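Local atomic coordinates of ABC transporter, substrate binding protein (Mannopine) (Agrobacterium fabrum, PDB entry 5L9S), a protein that probably captures mannopine in the periplasm as the solute-binding component of an ABC transporter. Residues S110-Y115 against I209-A214; A139-N144 against D202-G207; D147-L152 against G230-G235; A267-S272 against Q283-A288. One frame throughout, in Å; residues are numbered along the deposited sequence.

Following the chain from the N terminus, the first segment to take part is 110-115, on strand 103-116, which meets 209-214 in interaction 1 and closes a loop of 93 residues. Inside that loop interaction 2 is nested, joining strand 140-143 to the start of strand 206-210, so the two contacts add successive strands to one sheet. Helix 149-158 follows, and its first turn packs on strand 224-240 in interaction 3, which crosses interactions 1 and 2 along the chain. Interaction 4 comes last and in series: it closes a short excursion, ten residues between its segments, that includes most of helix 278-283 and brings the end of helix 261-271 to the start of helix 286-289.

Interaction 1: residues S110-Y115 against I209-A214; sequences STLLAY and IWLTRA. With ACT (acetate ion), chain C.
In the mixed sheet of this two-lobed periplasmic binding protein, strand 103-116 runs antiparallel to strand 206-210 just where the latter gives way to helix 211-219. Ser110 opens the contact with its carbonyl: Leu211 N, in the first turn of the helix, donates to Ser110 O at 3.0 Å in a nearly straight bond (168°), approaching from above the carbonyl plane. Ser110 CB meanwhile rests against Leu211 CB. Thr111 and Trp210 form a non-hydrogen-bonded pair whose side chains lie alongside each other, pointing the same way. With OG1 anti to its own carbonyl carbon (chi1 -54°), Thr111 sets that oxygen at the indole edge, in the ring plane and 3.5 Å from Trp210 CD1. Trp189 meets the same indole edge-to-face. Leu112 and Ile209 make the hydrogen-bonded pair, with Leu112 N to Ile209 O and Ile209 N to Leu112 O both 3.0 Å and both nearly along the C=O axes. The Leu112 side chain, its CG in the crowded position between N and carbonyl carbon, crosses Leu211 obliquely and brings Leu112 CD2 to 4.1 Å from Leu211 CD1; Tyr228 and Trp226 of strand 224-240 continue this apolar layer. Ala114 points toward 209-214, and Ala114 CB touches Ile209 CG1 at 3.7 Å, while Ile209 also packs on Tyr204. Tyr115, facing away from 209-214, reaches an acetate ion, probably from the crystallisation liquor: the phenol donates from Tyr115 OH to OXT of the acetate over 2.9 Å.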
# COMPACT_ATOMS: atom_id res chain seq x y z
N SER A 110 -0.49 -5.33 -0.31
CA SER A 110 0.60 -6.11 0.22
C SER A 110 1.72 -6.36 -0.78
O SER A 110 1.48 -6.48 -1.98
CB SER A 110 0.08 -7.44 0.77
OG SER A 110 -0.78 -7.27 1.89
N THR A 111 2.94 -6.40 -0.26
CA THR A 111 4.16 -6.77 -0.98
C THR A 111 4.65 -7.90 -0.09
O THR A 111 4.85 -7.71 1.11
CB THR A 111 5.17 -5.60 -1.12
OG1 THR A 111 4.54 -4.46 -1.70
CG2 THR A 111 6.34 -5.96 -2.01
N LEU A 112 4.67 -9.10 -0.62
CA LEU A 112 5.00 -10.26 0.18
C LEU A 112 5.85 -11.28 -0.54
O LEU A 112 6.18 -11.12 -1.72
CB LEU A 112 3.69 -10.94 0.69
CG LEU A 112 2.43 -11.02 -0.20
CD1 LEU A 112 2.69 -11.72 -1.55
CD2 LEU A 112 1.36 -11.73 0.52
N LEU A 113 6.17 -12.35 0.19
CA LEU A 113 6.92 -13.49 -0.26
C LEU A 113 5.96 -14.39 -1.01
O LEU A 113 4.97 -14.84 -0.45
CB LEU A 113 7.51 -14.22 0.97
CG LEU A 113 8.19 -15.57 0.72
CD1 LEU A 113 9.42 -15.41 -0.08
CD2 LEU A 113 8.54 -16.21 2.00
N ALA A 114 6.25 -14.60 -2.28
CA ALA A 114 5.49 -15.48 -3.15
C ALA A 114 6.50 -16.49 -3.71
O ALA A 114 7.69 -16.20 -3.83
CB ALA A 114 4.87 -14.68 -4.27
N TYR A 115 6.02 -17.71 -3.98
CA TYR A 115 6.83 -18.82 -4.44
C TYR A 115 6.09 -19.75 -5.42
O TYR A 115 4.86 -19.83 -5.38
CB TYR A 115 7.34 -19.63 -3.22
CG TYR A 115 6.23 -19.99 -2.25
CD1 TYR A 115 5.37 -21.05 -2.51
CD2 TYR A 115 6.00 -19.23 -1.11
CE1 TYR A 115 4.29 -21.33 -1.67
CE2 TYR A 115 4.92 -19.50 -0.26
CZ TYR A 115 4.09 -20.57 -0.53
OH TYR A 115 3.02 -20.87 0.28
N ILE A 209 6.97 -10.01 -4.41
CA ILE A 209 6.11 -9.42 -5.44
C ILE A 209 4.86 -8.80 -4.81
O ILE A 209 4.69 -8.90 -3.60
CB ILE A 209 5.79 -10.41 -6.60
CG1 ILE A 209 4.84 -11.53 -6.18
CG2 ILE A 209 7.09 -10.96 -7.25
CD1 ILE A 209 4.31 -12.39 -7.34
N TRP A 210 4.01 -8.13 -5.61
CA TRP A 210 2.77 -7.56 -5.09
C TRP A 210 1.71 -8.67 -5.01
O TRP A 210 1.58 -9.46 -5.95
CB TRP A 210 2.24 -6.43 -5.98
CG TRP A 210 3.07 -5.18 -6.09
CD1 TRP A 210 3.69 -4.51 -5.07
CD2 TRP A 210 3.28 -4.39 -7.27
NE1 TRP A 210 4.37 -3.41 -5.57
CE2 TRP A 210 4.12 -3.31 -6.92
CE3 TRP A 210 2.89 -4.53 -8.62
CZ2 TRP A 210 4.52 -2.34 -7.84
CZ3 TRP A 210 3.28 -3.56 -9.54
CH2 TRP A 210 4.11 -2.49 -9.15
N LEU A 211 0.92 -8.70 -3.92
CA LEU A 211 -0.20 -9.64 -3.77
C LEU A 211 -1.16 -9.59 -4.96
O LEU A 211 -1.63 -10.64 -5.39
CB LEU A 211 -0.95 -9.43 -2.45
CG LEU A 211 -2.06 -10.44 -2.08
CD1 LEU A 211 -1.61 -11.88 -2.25
CD2 LEU A 211 -2.56 -10.19 -0.69
N THR A 212 -1.41 -8.41 -5.52
CA THR A 212 -2.26 -8.18 -6.70
C THR A 212 -1.80 -9.03 -7.90
O THR A 212 -2.63 -9.68 -8.55
CB THR A 212 -2.32 -6.67 -7.00
OG1 THR A 212 -3.13 -6.07 -5.98
CG2 THR A 212 -2.93 -6.34 -8.36
N ARG A 213 -0.48 -9.02 -8.16
CA ARG A 213 0.12 -9.77 -9.27
C ARG A 213 0.20 -11.29 -8.97
O ARG A 213 0.07 -12.08 -9.89
CB ARG A 213 1.49 -9.18 -9.70
CG ARG A 213 1.53 -7.67 -9.99
CD ARG A 213 0.34 -7.11 -10.76
NE ARG A 213 0.51 -7.16 -12.21
CZ ARG A 213 0.75 -6.11 -13.00
NH1 ARG A 213 0.85 -6.27 -14.31
NH2 ARG A 213 0.81 -4.89 -12.48
N ALA A 214 0.37 -11.69 -7.68
CA ALA A 214 0.38 -13.09 -7.26
C ALA A 214 -1.01 -13.68 -7.42
O ALA A 214 -1.14 -14.81 -7.88
CB ALA A 214 0.85 -13.19 -5.82
C ACT C . 0.94 -23.55 -0.25
O ACT C . 0.48 -22.53 -0.87
OXT ACT C . 2.10 -23.65 0.25
CH3 ACT C . 0.00 -24.78 -0.09

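Interaction 2: residues A139-N144 against D202-G207; sequences ARSFPN and DEYRVG
Strand 140-143 and the beginning of strand 206-210 run parallel, with Arg140 opposite Val206 and Ser141 opposite Gly207, and Ala139 O takes two backbone bonds at the entrance. The firmer comes from Arg205 N, 3.0 Å from Ala139 O and lying in the carbonyl plane, at 166° on hydrogen; the one from Val206 N is weak, as is the strongly bent bond from Ser141 N to Val206 O. Arg140 CA adds a CA-H...O contact to Val206 O at 3.0 Å.

On one face of the sheet, Arg140 and Val206 lie side by side. The arginine chain bends at chi2 and chi3, which folds its guanidinium back flat over the valine, so that Val206 CG2 sits above the centre of the planar group, 3.8 Å from Arg140 CZ. The nitrogens turn to carbonyls outside the contact: NH2 bonds to Phe136 O and Gly138 O, and NH1 to Met130 O, a grip that would fix the rotation of the group. On the other face, Ser141 CB stands over the Tyr204 ring in a CH-pi contact, 3.6 Å from its centroid and displaced toward the rim. Gly207 brings no side chain to this crowded place. The tyrosine has CG in the crowded position (chi1 72°), and its OH is held by Ser195 O.

Strand 140-143 also pairs in parallel with 185-189, and helices intervene between these strands along the chain, so the contact belongs to the beta-alpha-beta crossover architecture of a periplasmic binding protein lobe.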
# COMPACT_ATOMS: atom_id res chain seq x y z
N ALA A 139 15.95 -19.58 -8.30
CA ALA A 139 16.25 -18.19 -8.54
C ALA A 139 15.34 -17.28 -7.71
O ALA A 139 14.14 -17.59 -7.56
CB ALA A 139 16.07 -17.91 -10.02
N ARG A 140 15.91 -16.19 -7.11
CA ARG A 140 15.13 -15.22 -6.35
C ARG A 140 14.76 -14.02 -7.23
O ARG A 140 15.34 -13.81 -8.29
CB ARG A 140 15.81 -14.72 -5.04
CG ARG A 140 16.54 -15.72 -4.14
CD ARG A 140 15.67 -16.58 -3.26
NE ARG A 140 15.69 -17.93 -3.79
CZ ARG A 140 15.62 -19.06 -3.11
NH1 ARG A 140 15.52 -19.04 -1.78
NH2 ARG A 140 15.68 -20.22 -3.74
N SER A 141 13.80 -13.24 -6.78
CA SER A 141 13.34 -12.03 -7.46
C SER A 141 12.98 -10.97 -6.45
O SER A 141 12.31 -11.26 -5.45
CB SER A 141 12.15 -12.33 -8.37
OG SER A 141 11.63 -11.14 -8.94
N PHE A 142 13.45 -9.74 -6.68
CA PHE A 142 13.13 -8.60 -5.81
C PHE A 142 12.79 -7.45 -6.70
O PHE A 142 13.38 -7.36 -7.77
CB PHE A 142 14.33 -8.19 -4.96
CG PHE A 142 14.56 -8.93 -3.67
CD1 PHE A 142 13.70 -8.75 -2.59
CD2 PHE A 142 15.66 -9.76 -3.52
CE1 PHE A 142 13.92 -9.44 -1.39
CE2 PHE A 142 15.88 -10.45 -2.32
CZ PHE A 142 15.01 -10.27 -1.26
N PRO A 143 11.93 -6.49 -6.27
CA PRO A 143 11.72 -5.29 -7.11
C PRO A 143 12.96 -4.43 -7.17
O PRO A 143 13.79 -4.39 -6.25
CB PRO A 143 10.59 -4.55 -6.42
CG PRO A 143 10.58 -5.03 -5.03
CD PRO A 143 11.15 -6.42 -5.02
N ASN A 144 13.12 -3.78 -8.30
CA ASN A 144 14.19 -2.83 -8.52
C ASN A 144 13.59 -1.53 -9.03
O ASN A 144 13.67 -1.18 -10.21
CB ASN A 144 15.30 -3.38 -9.42
CG ASN A 144 16.33 -2.34 -9.82
OD1 ASN A 144 16.82 -1.56 -8.99
ND2 ASN A 144 16.61 -2.27 -11.12
N ASP A 202 9.11 -19.03 -15.76
CA ASP A 202 9.82 -19.76 -14.71
C ASP A 202 11.26 -19.24 -14.54
O ASP A 202 12.20 -20.02 -14.42
CB ASP A 202 9.75 -21.29 -14.93
CG ASP A 202 9.95 -22.10 -13.65
OD1 ASP A 202 9.46 -21.67 -12.58
OD2 ASP A 202 10.59 -23.18 -13.74
N GLU A 203 11.41 -17.90 -14.54
CA GLU A 203 12.69 -17.20 -14.37
C GLU A 203 13.08 -17.08 -12.88
O GLU A 203 14.24 -16.78 -12.56
CB GLU A 203 12.68 -15.82 -15.06
CG GLU A 203 12.67 -15.88 -16.59
CD GLU A 203 12.49 -14.55 -17.30
OE1 GLU A 203 11.70 -14.48 -18.27
OE2 GLU A 203 13.15 -13.56 -16.90
N TYR A 204 12.12 -17.33 -11.98
CA TYR A 204 12.29 -17.34 -10.53
C TYR A 204 11.25 -18.24 -9.89
O TYR A 204 10.14 -18.43 -10.45
CB TYR A 204 12.28 -15.93 -9.88
CG TYR A 204 10.92 -15.26 -9.83
CD1 TYR A 204 10.10 -15.39 -8.71
CD2 TYR A 204 10.51 -14.42 -10.85
CE1 TYR A 204 8.87 -14.74 -8.65
CE2 TYR A 204 9.28 -13.78 -10.81
CZ TYR A 204 8.47 -13.91 -9.69
OH TYR A 204 7.27 -13.24 -9.66
N ARG A 205 11.63 -18.77 -8.72
CA ARG A 205 10.83 -19.68 -7.90
C ARG A 205 10.48 -19.10 -6.51
O ARG A 205 9.54 -19.59 -5.87
CB ARG A 205 11.53 -21.05 -7.79
CG ARG A 205 11.62 -21.80 -9.12
CD ARG A 205 11.99 -23.26 -8.93
NE ARG A 205 10.83 -24.08 -8.58
CZ ARG A 205 10.28 -24.98 -9.38
NH1 ARG A 205 10.79 -25.21 -10.59
NH2 ARG A 205 9.22 -25.68 -8.98
N VAL A 206 11.24 -18.09 -6.03
CA VAL A 206 11.01 -17.42 -4.75
C VAL A 206 11.22 -15.92 -4.95
O VAL A 206 12.28 -15.52 -5.40
CB VAL A 206 11.92 -17.95 -3.63
CG1 VAL A 206 11.59 -17.27 -2.30
CG2 VAL A 206 11.82 -19.46 -3.49
N GLY A 207 10.22 -15.10 -4.61
CA GLY A 207 10.34 -13.66 -4.81
C GLY A 207 9.47 -12.77 -3.97
O GLY A 207 8.52 -13.22 -3.34

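Interaction 3: residues D147-L152 against G230-G235; sequences DPWRVL and GAFLVG
The first turn of helix 149-158 packs here on strand 224-240, the long, interrupted strand that pairs both with 61-65 and with 103-116 in the sheet of this periplasmic binding protein. No hydrogen bond joins the two segments; the hydrogen bond of note lies within 147-152, at the start of the helix. Asp147, though poorly ordered, caps the turn: Trp149 N donates to Asp147 OD1 over 2.9 Å, using the oxygen's anti lone pair.

Aromatic contacts come next. Trp149, with CG in the crowded position between its backbone N and carbonyl carbon (chi1 77°), slides past Phe232 in the opposite direction, and Trp149 CZ3 comes to 3.9 Å from Phe232 CD1. The two rings are inclined at 82°, with neither stacked on the other. Phe232 is sandwiched: over one face lies Arg150 CG, in a CH-pi contact 4.2 Å from the ring centroid, and over the opposite face Gly230 O, which accepts a hydrogen bond from Trp127 NE1. Arg150 thus offers its aliphatic stem to the phenylalanine, with the guanidinium plane turned perpendicular to the ring, while Arg150 O approaches Phe232 CZ to 3.5 Å.

Contacts of the Val234 methyl complete the account. Val234 points toward the helix, anti placement of CG2 to its carbonyl carbon sending that methyl tip to tip with Arg150 and Trp149. Val234 CG2 lies 4.2 Å from Arg150 NE, whose side chain also touches Thr111 and Phe145. At the indole the same methyl meets the edge, near the ring plane, where Val234 CG2 is 3.7 Å from Trp149 CZ2.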
# COMPACT_ATOMS: atom_id res chain seq x y z
N ASP A 147 12.88 3.14 -4.54
CA ASP A 147 13.03 3.00 -3.08
C ASP A 147 13.19 1.54 -2.68
O ASP A 147 12.29 0.73 -2.92
CB ASP A 147 11.94 3.72 -2.25
CG ASP A 147 12.31 4.02 -0.79
OD1 ASP A 147 12.90 3.13 -0.13
OD2 ASP A 147 11.95 5.11 -0.29
N PRO A 148 14.33 1.21 -2.03
CA PRO A 148 14.58 -0.19 -1.62
C PRO A 148 14.14 -0.58 -0.19
O PRO A 148 14.49 -1.67 0.27
CB PRO A 148 16.10 -0.24 -1.70
CG PRO A 148 16.53 1.11 -1.21
CD PRO A 148 15.50 2.06 -1.71
N TRP A 149 13.47 0.32 0.54
CA TRP A 149 13.20 0.09 1.96
C TRP A 149 12.59 -1.30 2.28
O TRP A 149 12.98 -1.89 3.30
CB TRP A 149 12.37 1.22 2.59
CG TRP A 149 10.90 1.25 2.27
CD1 TRP A 149 10.28 1.98 1.29
CD2 TRP A 149 9.87 0.56 2.99
NE1 TRP A 149 8.92 1.76 1.34
CE2 TRP A 149 8.64 0.90 2.38
CE3 TRP A 149 9.86 -0.35 4.07
CZ2 TRP A 149 7.42 0.42 2.85
CZ3 TRP A 149 8.64 -0.83 4.53
CH2 TRP A 149 7.44 -0.42 3.95
N ARG A 150 11.67 -1.82 1.41
CA ARG A 150 11.04 -3.13 1.60
C ARG A 150 12.02 -4.27 1.32
O ARG A 150 11.88 -5.34 1.89
CB ARG A 150 9.83 -3.29 0.69
CG ARG A 150 8.56 -2.60 1.14
CD ARG A 150 7.58 -3.02 0.09
NE ARG A 150 6.71 -1.96 -0.41
CZ ARG A 150 7.07 -0.98 -1.21
NH1 ARG A 150 8.35 -0.81 -1.54
NH2 ARG A 150 6.18 -0.10 -1.63
N VAL A 151 12.96 -4.07 0.41
CA VAL A 151 13.99 -5.08 0.09
C VAL A 151 14.96 -5.16 1.30
O VAL A 151 15.31 -6.26 1.73
CB VAL A 151 14.70 -4.77 -1.25
CG1 VAL A 151 15.92 -5.65 -1.46
CG2 VAL A 151 13.74 -4.94 -2.42
N LEU A 152 15.36 -3.99 1.84
CA LEU A 152 16.22 -3.83 3.01
C LEU A 152 15.58 -4.38 4.27
O LEU A 152 16.22 -5.14 5.00
CB LEU A 152 16.60 -2.34 3.18
CG LEU A 152 17.46 -1.71 2.05
CD1 LEU A 152 17.73 -0.25 2.33
CD2 LEU A 152 18.78 -2.43 1.88
N GLY A 230 5.67 -11.33 7.65
CA GLY A 230 6.51 -10.20 7.31
C GLY A 230 6.10 -9.48 6.04
O GLY A 230 6.91 -8.76 5.45
N ALA A 231 4.82 -9.65 5.60
CA ALA A 231 4.31 -8.96 4.41
C ALA A 231 4.25 -7.46 4.68
O ALA A 231 3.98 -7.04 5.80
CB ALA A 231 2.92 -9.48 4.07
N PHE A 232 4.54 -6.65 3.67
CA PHE A 232 4.51 -5.20 3.81
C PHE A 232 3.15 -4.65 3.36
O PHE A 232 2.80 -4.75 2.18
CB PHE A 232 5.70 -4.56 3.08
CG PHE A 232 7.04 -5.13 3.52
CD1 PHE A 232 7.69 -4.63 4.65
CD2 PHE A 232 7.65 -6.15 2.80
CE1 PHE A 232 8.91 -5.18 5.07
CE2 PHE A 232 8.88 -6.69 3.22
CZ PHE A 232 9.49 -6.21 4.35
N LEU A 233 2.38 -4.11 4.32
CA LEU A 233 1.05 -3.52 4.05
C LEU A 233 1.16 -2.03 3.92
O LEU A 233 1.34 -1.34 4.91
CB LEU A 233 0.04 -3.91 5.12
CG LEU A 233 -1.43 -3.71 4.76
CD1 LEU A 233 -1.89 -4.69 3.70
CD2 LEU A 233 -2.30 -3.80 5.98
N VAL A 234 1.13 -1.54 2.68
CA VAL A 234 1.30 -0.12 2.34
C VAL A 234 0.09 0.32 1.55
O VAL A 234 -0.28 -0.32 0.56
CB VAL A 234 2.63 0.13 1.55
CG1 VAL A 234 2.87 1.62 1.29
CG2 VAL A 234 3.84 -0.47 2.26
N GLY A 235 -0.49 1.43 1.94
CA GLY A 235 -1.64 1.93 1.20
C GLY A 235 -1.65 3.40 0.85
O GLY A 235 -0.62 4.09 0.86

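Interaction 4: residues A267-S272 against Q283-A288; sequences ACETLS and QMSSEA
The last turn of helix 261-271 meets the start of the short helix 286-289 beside the disulfide that links Cys268 to Cys273. Glu269 carries most of the contact. Its chain runs extended beyond CG and slides past Met284 in the opposite direction, so that Glu269 CG lies 4.0 Å from both Met284 CG and Ala288 CB. At the far end the carboxylate closes on the backbone: Glu269 OE2 lies 3.3 Å from Met284 CA and takes a weak hydrogen bond from Ser285 N at 3.4 Å, bent to 144°. Ser285 is the N-cap residue of helix 286-289, and Ser285 OG accepts from Ala288 N over 3.3 Å in a capping bond; with OG between the backbone N and the carbonyl carbon (chi1 74°), the hydroxyl oxygen can reach the N-H of Ala288. A negative charge beside the N-terminal end of this one-turn helix may be mildly favoured. Met284 fills the other side of the contact. Its side chain points toward helix 261-271 and bends at chi3 (-52°), and the sulfur, Met284 SD, settles 3.9 Å from Cys268 CB. Ala265, Pro275 and Leu292 also touch this methionine. Ala267, Thr270 and Leu271 of the same helix pack instead on helix 12-30, where Leu271 meets Tyr14 and Ala17.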
# COMPACT_ATOMS: atom_id res chain seq x y z
N ALA A 267 -15.58 -1.93 -2.39
CA ALA A 267 -14.44 -1.35 -3.10
C ALA A 267 -13.20 -2.27 -3.03
O ALA A 267 -12.52 -2.44 -4.05
CB ALA A 267 -14.12 0.04 -2.55
N CYS A 268 -12.94 -2.90 -1.89
CA CYS A 268 -11.78 -3.78 -1.77
C CYS A 268 -11.99 -5.20 -2.35
O CYS A 268 -10.99 -5.87 -2.63
CB CYS A 268 -11.24 -3.81 -0.34
SG CYS A 268 -10.40 -2.27 0.13
N GLU A 269 -13.25 -5.62 -2.61
CA GLU A 269 -13.52 -6.89 -3.31
C GLU A 269 -13.09 -6.68 -4.78
O GLU A 269 -12.35 -7.48 -5.33
CB GLU A 269 -15.02 -7.27 -3.26
CG GLU A 269 -15.44 -8.15 -2.10
CD GLU A 269 -16.91 -8.01 -1.69
OE1 GLU A 269 -17.76 -7.85 -2.60
OE2 GLU A 269 -17.19 -8.02 -0.48
N THR A 270 -13.49 -5.53 -5.35
CA THR A 270 -13.21 -5.10 -6.72
C THR A 270 -11.70 -4.93 -6.96
O THR A 270 -11.18 -5.40 -7.98
CB THR A 270 -13.94 -3.76 -6.99
OG1 THR A 270 -15.32 -3.84 -6.62
CG2 THR A 270 -13.79 -3.30 -8.44
N LEU A 271 -11.00 -4.25 -6.02
CA LEU A 271 -9.59 -3.90 -6.14
C LEU A 271 -8.58 -4.87 -5.50
O LEU A 271 -7.38 -4.70 -5.74
CB LEU A 271 -9.37 -2.48 -5.60
CG LEU A 271 -10.13 -1.32 -6.28
CD1 LEU A 271 -10.18 -0.11 -5.38
CD2 LEU A 271 -9.58 -0.99 -7.65
N SER A 272 -9.04 -5.87 -4.70
CA SER A 272 -8.15 -6.86 -4.04
C SER A 272 -7.16 -6.21 -3.06
O SER A 272 -5.95 -6.45 -3.09
CB SER A 272 -7.44 -7.76 -5.06
OG SER A 272 -8.35 -8.55 -5.80
N GLN A 283 -16.26 -9.06 6.28
CA GLN A 283 -17.50 -8.89 5.51
C GLN A 283 -17.33 -9.20 4.02
O GLN A 283 -18.34 -9.27 3.31
CB GLN A 283 -17.95 -7.44 5.64
CG GLN A 283 -19.38 -7.25 6.04
CD GLN A 283 -19.66 -5.78 6.21
OE1 GLN A 283 -19.90 -5.30 7.32
NE2 GLN A 283 -19.61 -5.05 5.11
N MET A 284 -16.08 -9.30 3.53
CA MET A 284 -15.83 -9.57 2.11
C MET A 284 -16.21 -10.98 1.72
O MET A 284 -16.23 -11.86 2.59
CB MET A 284 -14.37 -9.24 1.72
CG MET A 284 -14.12 -7.73 1.63
SD MET A 284 -12.45 -7.14 1.25
CE MET A 284 -11.49 -7.98 2.45
N SER A 285 -16.53 -11.20 0.42
CA SER A 285 -16.90 -12.52 -0.12
C SER A 285 -15.83 -13.55 0.21
O SER A 285 -14.66 -13.19 0.31
CB SER A 285 -17.10 -12.44 -1.62
OG SER A 285 -15.88 -12.33 -2.33
N SER A 286 -16.22 -14.81 0.37
CA SER A 286 -15.29 -15.89 0.70
C SER A 286 -14.10 -15.97 -0.27
O SER A 286 -12.95 -16.08 0.17
CB SER A 286 -16.01 -17.23 0.78
OG SER A 286 -16.99 -17.22 1.80
N GLU A 287 -14.38 -15.85 -1.57
CA GLU A 287 -13.41 -15.89 -2.67
C GLU A 287 -12.39 -14.76 -2.57
O GLU A 287 -11.21 -14.99 -2.83
CB GLU A 287 -14.09 -15.91 -4.08
CG GLU A 287 -15.59 -15.60 -4.15
CD GLU A 287 -16.54 -16.72 -3.76
OE1 GLU A 287 -17.64 -16.40 -3.24
OE2 GLU A 287 -16.21 -17.90 -3.98
N ALA A 288 -12.85 -13.55 -2.16
CA ALA A 288 -11.99 -12.38 -1.99
C ALA A 288 -11.13 -12.61 -0.75
O ALA A 288 -9.91 -12.60 -0.86
CB ALA A 288 -12.82 -11.11 -1.86